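Local coordinates for uncharacterized protein (Leptospirillum rubarum, PDB 3OMD), which is of unknown function but belongs to the DUF5069 family and folds as a single chain of helices and loops without beta-strands, at residues Glu67-Arg72 with Gln76-Trp81; Arg105-Asp108 with Lys112-Tyr115; Phe55-Leu60 with Glu96-Glu101. All coordinates share one frame; numbering follows the deposited sequence. Where two conformers were deposited one is given.

Interaction 1: residues Glu67-Arg72 with Gln76-Trp81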
loop_
_atom_site.group_PDB
_atom_site.type_symbol
_atom_site.label_atom_id
_atom_site.label_comp_id
_atom_site.label_asym_id
_atom_site.label_seq_id
_atom_site.Cartn_x
_atom_site.Cartn_y
_atom_site.Cartn_z
ATOM N N GLU A 67 -7.198 8.679 11.293
ATOM C CA GLU A 67 -8.128 9.743 11.696
ATOM C C GLU A 67 -8.256 10.822 10.625
ATOM O O GLU A 67 -9.363 11.310 10.338
ATOM C CB GLU A 67 -7.682 10.391 13.010
ATOM C CG GLU A 67 -8.668 11.497 13.520
ATOM C CD GLU A 67 -10.075 10.973 13.843
ATOM O OE1 GLU A 67 -10.187 9.766 14.199
ATOM O OE2 GLU A 67 -11.063 11.760 13.728
ATOM N N ALA A 68 -7.132 11.153 9.992
ATOM C CA ALA A 68 -7.130 12.216 9.004
ATOM C C ALA A 68 -7.977 11.879 7.787
ATOM O O ALA A 68 -8.637 12.779 7.224
ATOM C CB ALA A 68 -5.697 12.540 8.556
ATOM N N VAL A 69 -8.006 10.611 7.381
ATOM C CA VAL A 69 -8.761 10.261 6.192
ATOM C C VAL A 69 -10.271 10.392 6.408
ATOM O O VAL A 69 -10.991 10.620 5.434
ATOM C CB VAL A 69 -8.394 8.874 5.607
ATOM C CG1 VAL A 69 -6.916 8.776 5.320
ATOM C CG2 VAL A 69 -8.908 7.759 6.475
ATOM N N LYS A 70 -10.723 10.365 7.665
ATOM C CA LYS A 70 -12.161 10.506 7.968
ATOM C C LYS A 70 -12.786 11.821 7.541
ATOM O O LYS A 70 -13.997 11.853 7.297
ATOM C CB LYS A 70 -12.449 10.314 9.461
ATOM C CG LYS A 70 -11.991 8.951 9.961
ATOM C CD LYS A 70 -12.345 8.822 11.458
ATOM C CE LYS A 70 -11.955 7.506 12.118
ATOM N NZ LYS A 70 -12.278 7.434 13.608
ATOM N N SER A 71 -12.040 12.927 7.555
ATOM C CA SER A 71 -12.600 14.207 7.102
ATOM C C SER A 71 -12.093 14.594 5.711
ATOM O O SER A 71 -12.388 15.694 5.206
ATOM C CB SER A 71 -12.315 15.327 8.103
ATOM O OG SER A 71 -10.903 15.435 8.232
ATOM N N ARG A 72 -11.343 13.685 5.080
ATOM C CA ARG A 72 -10.692 13.931 3.777
ATOM C C ARG A 72 -11.022 12.831 2.771
ATOM O O ARG A 72 -10.214 11.928 2.533
ATOM C CB ARG A 72 -9.183 13.990 4.011
ATOM C CG ARG A 72 -8.840 15.207 4.895
ATOM C CD ARG A 72 -7.361 15.198 5.345
ATOM N NE ARG A 72 -7.052 16.403 6.104
ATOM C CZ ARG A 72 -7.242 16.547 7.422
ATOM N NH1 ARG A 72 -7.741 15.546 8.177
ATOM N NH2 ARG A 72 -6.931 17.710 7.991
ATOM N N GLN A 76 -6.767 14.097 -3.111
ATOM C CA GLN A 76 -5.995 15.323 -3.042
ATOM C C GLN A 76 -5.955 15.835 -1.614
ATOM O O GLN A 76 -4.948 16.412 -1.184
ATOM C CB GLN A 76 -6.518 16.386 -4.010
ATOM C CG GLN A 76 -6.023 16.149 -5.466
ATOM C CD GLN A 76 -4.504 16.356 -5.649
ATOM O OE1 GLN A 76 -3.953 17.387 -5.251
ATOM N NE2 GLN A 76 -3.842 15.387 -6.248
ATOM N N ASP A 77 -7.040 15.609 -0.864
ATOM C CA ASP A 77 -7.055 16.091 0.484
ATOM C C ASP A 77 -6.178 15.255 1.397
ATOM O O ASP A 77 -5.474 15.800 2.267
ATOM C CB ASP A 77 -8.488 16.257 0.952
ATOM C CG ASP A 77 -9.152 17.453 0.197
ATOM O OD1 ASP A 77 -8.526 18.541 0.158
ATOM O OD2 ASP A 77 -10.174 17.284 -0.446
HETATM N N MSE A 78 -6.158 13.943 1.175
HETATM C CA MSE A 78 -5.251 13.139 1.963
HETATM C C MSE A 78 -3.783 13.432 1.603
HETATM O O MSE A 78 -2.910 13.454 2.456
HETATM C CB MSE A 78 -5.561 11.652 1.778
HETATM C CG MSE A 78 -6.666 11.167 2.541
HETATM SE SE MSE A 78 -6.285 11.602 4.516
HETATM C CE MSE A 78 -4.492 10.828 4.796
ATOM N N LEU A 79 -3.518 13.674 0.323
ATOM C CA LEU A 79 -2.155 14.018 -0.100
ATOM C C LEU A 79 -1.712 15.324 0.566
ATOM O O LEU A 79 -0.565 15.428 1.050
ATOM C CB LEU A 79 -2.070 14.127 -1.634
ATOM C CG LEU A 79 -0.702 14.588 -2.206
ATOM C CD1 LEU A 79 0.387 13.577 -1.816
ATOM C CD2 LEU A 79 -0.787 14.740 -3.692
ATOM N N ALA A 80 -2.610 16.321 0.619
ATOM C CA ALA A 80 -2.251 17.598 1.243
ATOM C C ALA A 80 -1.959 17.369 2.734
ATOM O O ALA A 80 -1.037 17.990 3.298
ATOM C CB ALA A 80 -3.339 18.640 1.032
ATOM N N TRP A 81 -2.709 16.476 3.383
ATOM C CA TRP A 81 -2.436 16.194 4.794
ATOM C C TRP A 81 -1.040 15.559 4.965
ATOM O O TRP A 81 -0.240 15.971 5.819
ATOM C CB TRP A 81 -3.534 15.266 5.383
ATOM C CG TRP A 81 -3.378 15.080 6.861
ATOM C CD1 TRP A 81 -3.904 15.862 7.855
ATOM C CD2 TRP A 81 -2.665 14.016 7.517
ATOM N NE1 TRP A 81 -3.542 15.364 9.094
ATOM C CE2 TRP A 81 -2.785 14.231 8.916
ATOM C CE3 TRP A 81 -1.927 12.915 7.055
ATOM C CZ2 TRP A 81 -2.207 13.383 9.863
ATOM C CZ3 TRP A 81 -1.301 12.058 8.026
ATOM C CH2 TRP A 81 -1.481 12.306 9.408
HETATM O O HOH W 1 -6.167 18.269 3.801
#
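The helix-loop-helix corner between helices 62-69 and 75-85 is closed by A68, V69 and R72, which pack against D77, M78 and W81. A CH-pi contact lies at its heart: the methyl group of A68 sits over one face of the indole, with A68 CB 3.4 Å from the centroid of the five-membered ring of W81 and just 13° off the ring normal. W81 reaches this place because its CG is turned away from the backbone N (chi1 -174°). Deeper in the corner the bent chain of M78, a selenomethionine, curls up to V69 CG1; the modelled separation there is too short for an ordinary contact, so its detail is doubtful. I30 and R34 of helix 26-38 also touch M78, and R34 donates hydrogen bonds to the carbonyls of V69 and R72.

R72, in the loop after helix 62-69, reaches over to helix 75-85 on a more exposed side. Its chain, extended from CG to NE, passes D77 CB and W81 CB, and its guanidinium is tilted 55° to the indole, so that no flat stack forms; instead W81 CD1 stands over the centre of one guanidinium face, 3.4 Å from R72 CZ. Two polar partners at the edge hold the group's rotation. R72 NH1 donates a nearly straight bond (3.1 Å) to a lone pair of A68 O. A water bridges to helix 75-85, accepting from R72 NE at 3.1 Å and donating to D77 O at 3.0 Å.

Interaction 2: residues Arg105-Asp108 with Lys112-Tyr115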
loop_
_atom_site.group_PDB
_atom_site.type_symbol
_atom_site.label_atom_id
_atom_site.label_comp_id
_atom_site.label_asym_id
_atom_site.label_seq_id
_atom_site.Cartn_x
_atom_site.Cartn_y
_atom_site.Cartn_z
ATOM N N ARG A 105 11.465 -4.576 -3.241
ATOM C CA ARG A 105 11.328 -5.516 -2.102
ATOM C C ARG A 105 11.010 -6.920 -2.574
ATOM O O ARG A 105 10.030 -7.139 -3.281
ATOM C CB ARG A 105 10.265 -5.029 -1.110
ATOM C CG ARG A 105 10.729 -3.838 -0.311
ATOM C CD ARG A 105 9.627 -3.239 0.603
ATOM N NE ARG A 105 10.130 -2.052 1.346
ATOM C CZ ARG A 105 10.746 -2.109 2.522
ATOM N NH1 ARG A 105 10.927 -3.288 3.112
ATOM N NH2 ARG A 105 11.185 -0.995 3.112
ATOM N N SER A 106 11.839 -7.865 -2.144
ATOM C CA SER A 106 11.719 -9.257 -2.548
ATOM C C SER A 106 11.831 -10.111 -1.290
ATOM O O SER A 106 12.213 -9.599 -0.241
ATOM C CB SER A 106 12.786 -9.588 -3.587
ATOM O OG SER A 106 12.685 -8.711 -4.701
ATOM N N PRO A 107 11.465 -11.401 -1.382
ATOM C CA PRO A 107 11.504 -12.232 -0.161
ATOM C C PRO A 107 12.897 -12.198 0.468
ATOM O O PRO A 107 13.922 -12.439 -0.203
ATOM C CB PRO A 107 11.162 -13.646 -0.670
ATOM C CG PRO A 107 10.605 -13.476 -2.026
ATOM C CD PRO A 107 10.772 -12.089 -2.489
ATOM N N ASP A 108 12.937 -11.903 1.760
ATOM C CA ASP A 108 14.227 -11.572 2.385
ATOM C C ASP A 108 14.982 -12.739 3.020
ATOM O O ASP A 108 16.000 -12.524 3.680
ATOM C CB ASP A 108 14.090 -10.423 3.359
ATOM C CG ASP A 108 13.334 -10.813 4.614
ATOM O OD1 ASP A 108 13.060 -12.025 4.846
ATOM O OD2 ASP A 108 13.041 -9.891 5.427
ATOM N N LYS A 112 11.148 -17.219 3.205
ATOM C CA LYS A 112 10.140 -16.339 2.602
ATOM C C LYS A 112 10.104 -16.538 1.076
ATOM O O LYS A 112 9.050 -16.368 0.440
ATOM C CB LYS A 112 10.446 -14.877 2.930
ATOM C CG LYS A 112 10.132 -14.505 4.358
ATOM C CD LYS A 112 10.267 -13.024 4.612
ATOM C CE LYS A 112 10.003 -12.649 6.065
ATOM N NZ LYS A 112 10.442 -11.223 6.264
ATOM N N TRP A 113 11.252 -16.878 0.479
ATOM C CA TRP A 113 11.293 -17.165 -0.953
ATOM C C TRP A 113 10.415 -18.372 -1.305
ATOM O O TRP A 113 9.723 -18.348 -2.322
ATOM C CB TRP A 113 12.737 -17.417 -1.376
ATOM C CG TRP A 113 13.007 -17.648 -2.803
ATOM C CD1 TRP A 113 12.453 -17.010 -3.887
ATOM C CD2 TRP A 113 14.012 -18.525 -3.316
ATOM N NE1 TRP A 113 13.050 -17.466 -5.045
ATOM C CE2 TRP A 113 14.007 -18.392 -4.724
ATOM C CE3 TRP A 113 14.915 -19.425 -2.720
ATOM C CZ2 TRP A 113 14.865 -19.151 -5.552
ATOM C CZ3 TRP A 113 15.758 -20.169 -3.541
ATOM C CH2 TRP A 113 15.730 -20.018 -4.945
ATOM N N ASP A 114 10.457 -19.410 -0.467
ATOM C CA ASP A 114 9.564 -20.579 -0.655
ATOM C C ASP A 114 8.093 -20.168 -0.590
ATOM O O ASP A 114 7.279 -20.586 -1.428
ATOM C CB ASP A 114 9.866 -21.669 0.376
ATOM C CG ASP A 114 11.216 -22.320 0.172
ATOM O OD1 ASP A 114 11.807 -22.203 -0.931
ATOM O OD2 ASP A 114 11.696 -22.941 1.163
ATOM N N TYR A 115 7.751 -19.332 0.387
ATOM C CA TYR A 115 6.373 -18.863 0.538
ATOM C C TYR A 115 5.939 -18.056 -0.696
ATOM O O TYR A 115 4.858 -18.309 -1.276
ATOM C CB TYR A 115 6.252 -18.048 1.842
ATOM C CG TYR A 115 4.955 -17.318 1.981
ATOM C CD1 TYR A 115 3.737 -17.963 1.774
ATOM C CD2 TYR A 115 4.944 -15.955 2.330
ATOM C CE1 TYR A 115 2.520 -17.274 1.918
ATOM C CE2 TYR A 115 3.738 -15.280 2.491
ATOM C CZ TYR A 115 2.538 -15.937 2.264
ATOM O OH TYR A 115 1.348 -15.248 2.403
#
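K112, in the first turn of helix 110-123, reaches across the helix-loop-helix connection to P107 and D108, which belong to the loop after helix 92-104. K112 CB lies 3.9 Å from P107 CB, and this is where the lysine leaves the apolar part of the contact. CG takes the position opposite the carbonyl carbon (chi1 -74°), and from there the chain runs extended to its end beside the D108 carboxylate. K112 CG comes within 3.9 Å of D108 OD1. CD passes the same oxygen tightly, and K112 CE lies 3.3 Å from D108 OD1. The methylene chain thus grazes one carboxylate oxygen, and K112 NZ ends facing both oxygens: K112 NZ lies 3.0 Å from D108 OD2 and 3.1 Å from D108 OD1. The pair is a salt bridge, although each of its two hydrogen bonds is weak in geometry. In D108, CG is placed between the backbone N and the carbonyl carbon (chi1 71°), which brings the carboxylate up to the end of the K112 chain.

The salt bridge lies at the surface, where solvent should temper its strength. At the start of the helix the hydroxyl of S109 is hydrogen-bonded to K112 N. P107 also touches W133 of helix 133-140, so the proline is packed between two helices, while the indole of W113 makes a cation-pi contact with R117. Against helix 110-123 the proline ring leads with P107 CB, 4.1 Å from W113 CB and 3.4 Å from W113 N.

Interaction 3: residues Phe55-Leu60 with Glu96-Glu101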
loop_
_atom_site.group_PDB
_atom_site.type_symbol
_atom_site.label_atom_id
_atom_site.label_comp_id
_atom_site.label_asym_id
_atom_site.label_seq_id
_atom_site.Cartn_x
_atom_site.Cartn_y
_atom_site.Cartn_z
ATOM N N PHE A 55 4.733 4.403 6.439
ATOM C CA PHE A 55 4.615 5.383 7.517
ATOM C C PHE A 55 5.968 5.765 8.132
ATOM O O PHE A 55 6.229 6.944 8.425
ATOM C CB PHE A 55 3.687 4.826 8.625
ATOM C CG PHE A 55 2.229 4.674 8.172
ATOM C CD1 PHE A 55 1.614 5.655 7.406
ATOM C CD2 PHE A 55 1.473 3.563 8.588
ATOM C CE1 PHE A 55 0.230 5.542 7.037
ATOM C CE2 PHE A 55 0.111 3.441 8.216
ATOM C CZ PHE A 55 -0.516 4.421 7.453
ATOM N N SER A 56 6.833 4.777 8.327
ATOM C CA SER A 56 8.154 5.055 8.904
ATOM C C SER A 56 8.943 5.988 7.990
ATOM O O SER A 56 9.502 6.992 8.439
ATOM C CB SER A 56 8.949 3.756 9.142
ATOM O OG SER A 56 10.222 4.051 9.697
ATOM N N PHE A 57 8.931 5.689 6.694
ATOM C CA PHE A 57 9.759 6.447 5.744
ATOM C C PHE A 57 9.402 7.930 5.779
ATOM O O PHE A 57 10.291 8.800 5.800
ATOM C CB PHE A 57 9.581 5.892 4.334
ATOM C CG PHE A 57 10.552 6.492 3.346
ATOM C CD1 PHE A 57 11.737 5.839 3.044
ATOM C CD2 PHE A 57 10.276 7.728 2.732
ATOM C CE1 PHE A 57 12.660 6.435 2.127
ATOM C CE2 PHE A 57 11.147 8.311 1.815
ATOM C CZ PHE A 57 12.374 7.662 1.534
ATOM N N PHE A 58 8.098 8.208 5.855
ATOM C CA PHE A 58 7.618 9.590 5.754
ATOM C C PHE A 58 7.375 10.243 7.097
ATOM O O PHE A 58 7.057 11.425 7.158
ATOM C CB PHE A 58 6.394 9.676 4.803
ATOM C CG PHE A 58 6.756 9.365 3.378
ATOM C CD1 PHE A 58 7.510 10.274 2.626
ATOM C CD2 PHE A 58 6.398 8.159 2.809
ATOM C CE1 PHE A 58 7.904 9.982 1.313
ATOM C CE2 PHE A 58 6.781 7.867 1.474
ATOM C CZ PHE A 58 7.537 8.774 0.755
ATOM N N GLY A 59 7.569 9.480 8.177
ATOM C CA GLY A 59 7.407 10.021 9.554
ATOM C C GLY A 59 5.965 10.259 9.914
ATOM O O GLY A 59 5.645 11.236 10.602
ATOM N N LEU A 60 5.092 9.370 9.458
ATOM C CA LEU A 60 3.667 9.470 9.736
ATOM C C LEU A 60 3.228 8.501 10.814
ATOM O O LEU A 60 3.724 7.377 10.910
ATOM C CB LEU A 60 2.877 9.153 8.478
ATOM C CG LEU A 60 3.128 10.060 7.256
ATOM C CD1 LEU A 60 2.461 9.477 5.959
ATOM C CD2 LEU A 60 2.704 11.521 7.503
ATOM N N GLU A 96 11.050 9.386 -4.762
ATOM C CA GLU A 96 11.592 8.459 -5.758
ATOM C C GLU A 96 12.455 7.410 -5.052
ATOM O O GLU A 96 12.406 6.236 -5.397
ATOM C CB GLU A 96 12.347 9.261 -6.831
ATOM C CG GLU A 96 11.406 9.838 -7.904
ATOM C CD GLU A 96 11.764 11.227 -8.496
ATOM O OE1 GLU A 96 12.911 11.464 -8.901
ATOM O OE2 GLU A 96 10.849 12.084 -8.596
ATOM N N SER A 97 13.202 7.835 -4.031
ATOM C CA SER A 97 13.994 6.909 -3.227
ATOM C C SER A 97 13.114 5.825 -2.610
ATOM O O SER A 97 13.399 4.613 -2.717
ATOM C CB SER A 97 14.723 7.679 -2.127
ATOM O OG SER A 97 15.634 6.822 -1.517
ATOM N N PHE A 98 12.042 6.261 -1.944
ATOM C CA PHE A 98 11.076 5.329 -1.352
ATOM C C PHE A 98 10.549 4.338 -2.377
ATOM O O PHE A 98 10.516 3.130 -2.159
ATOM C CB PHE A 98 9.899 6.071 -0.672
ATOM C CG PHE A 98 8.815 5.133 -0.233
ATOM C CD1 PHE A 98 8.959 4.374 0.928
ATOM C CD2 PHE A 98 7.661 4.943 -1.041
ATOM C CE1 PHE A 98 7.967 3.419 1.300
ATOM C CE2 PHE A 98 6.660 4.014 -0.670
ATOM C CZ PHE A 98 6.832 3.244 0.497
ATOM N N ASN A 99 10.099 4.879 -3.501
ATOM C CA ASN A 99 9.516 4.033 -4.548
ATOM C C ASN A 99 10.488 2.994 -5.034
ATOM O O ASN A 99 10.100 1.848 -5.306
ATOM C CB ASN A 99 9.114 4.868 -5.759
ATOM C CG ASN A 99 7.900 5.775 -5.502
ATOM O OD1 ASN A 99 7.183 5.688 -4.488
ATOM N ND2 ASN A 99 7.671 6.677 -6.465
ATOM N N ARG A 100 11.752 3.390 -5.223
ATOM C CA ARG A 100 12.718 2.436 -5.791
ATOM C C ARG A 100 12.927 1.277 -4.811
ATOM O O ARG A 100 12.954 0.099 -5.225
ATOM C CB ARG A 100 14.044 3.165 -6.078
ATOM C CG ARG A 100 15.166 2.252 -6.514
ATOM C CD ARG A 100 16.516 2.999 -6.416
ATOM N NE ARG A 100 17.634 2.121 -6.776
ATOM C CZ ARG A 100 18.917 2.485 -6.801
ATOM N NH1 ARG A 100 19.284 3.738 -6.509
ATOM N NH2 ARG A 100 19.833 1.604 -7.175
ATOM N N GLU A 101 13.027 1.594 -3.517
ATOM C CA GLU A 101 13.222 0.523 -2.538
ATOM C C GLU A 101 11.958 -0.344 -2.420
ATOM O O GLU A 101 12.033 -1.568 -2.392
ATOM C CB GLU A 101 13.656 1.096 -1.178
ATOM C CG GLU A 101 13.920 -0.009 -0.173
ATOM C CD GLU A 101 14.600 0.429 1.102
ATOM O OE1 GLU A 101 14.926 1.610 1.265
ATOM O OE2 GLU A 101 14.843 -0.461 1.947
#
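F98 of helix 92-104 reaches across to the last turn of helix 50-58, where it meets the rings of F57 and F58. Neither ring lies flat on it: both are inclined to the F98 plane by 59°, with centroids 5.2 Å away for F57 and 5.3 Å away for F58. The two approaches nevertheless differ. F57 presents a face to the root of the F98 side chain, and F98 CB stands above the middle of that face, 3.6 Å from the centroid of the F57 ring, in a CH-pi contact 13° off the normal. F98 CD1 then continues past the attached end of the same ring, 3.6 Å from F57 CG. F58 comes instead with an outer corner of its ring over a face of F98, off toward the rim, F58 CE2 lying 3.8 Å from F98 CG; these two side chains run at about a right angle.

The neighbouring phenylalanines also meet each other, F57 CD2 lying over the centre of one F58 face. They reach F98 from different directions: F57 has CG anti to the backbone N (chi1 -172°), whereas F58 holds CG beside its own N. S97 CB lies 4.3 Å from F57 CZ at the side of the cluster.

Other partners extend the group: R88 makes a cation-pi contact with F57, the ring of F54 meets F58, and that of Y102 meets F98. The helix carrying F57 and F58 stops immediately afterwards in a Schellman motif, with G59 at positive phi. Three phenylalanine rings inclined to one another between two helices, without a hydrogen bond across, make this an aromatic cluster, here joining the C-terminal turn of helix 50-58 to helix 92-104.

In the fold
Along the chain interaction 3 opens first, and interaction 1 falls wholly between its two segments; interaction 2 follows both. The helix pairs 50-58 with 92-104 and 62-69 with 75-85 therefore form an outer and an inner pairing. Their centres are about 18 Å apart, yet they touch where W81 CZ3 meets L60 CD2 at 4.1 Å. Interaction 2 begins soon after helix 92-104 ends, its centre about 20 Å from that of interaction 3. Its centre lies about 33 Å from that of interaction 1, on the opposite side of the chain's centre. Interaction 3 lies nearest the chain's centre, about 11 Å from it by its own centre, between a helical corner and a surface connection.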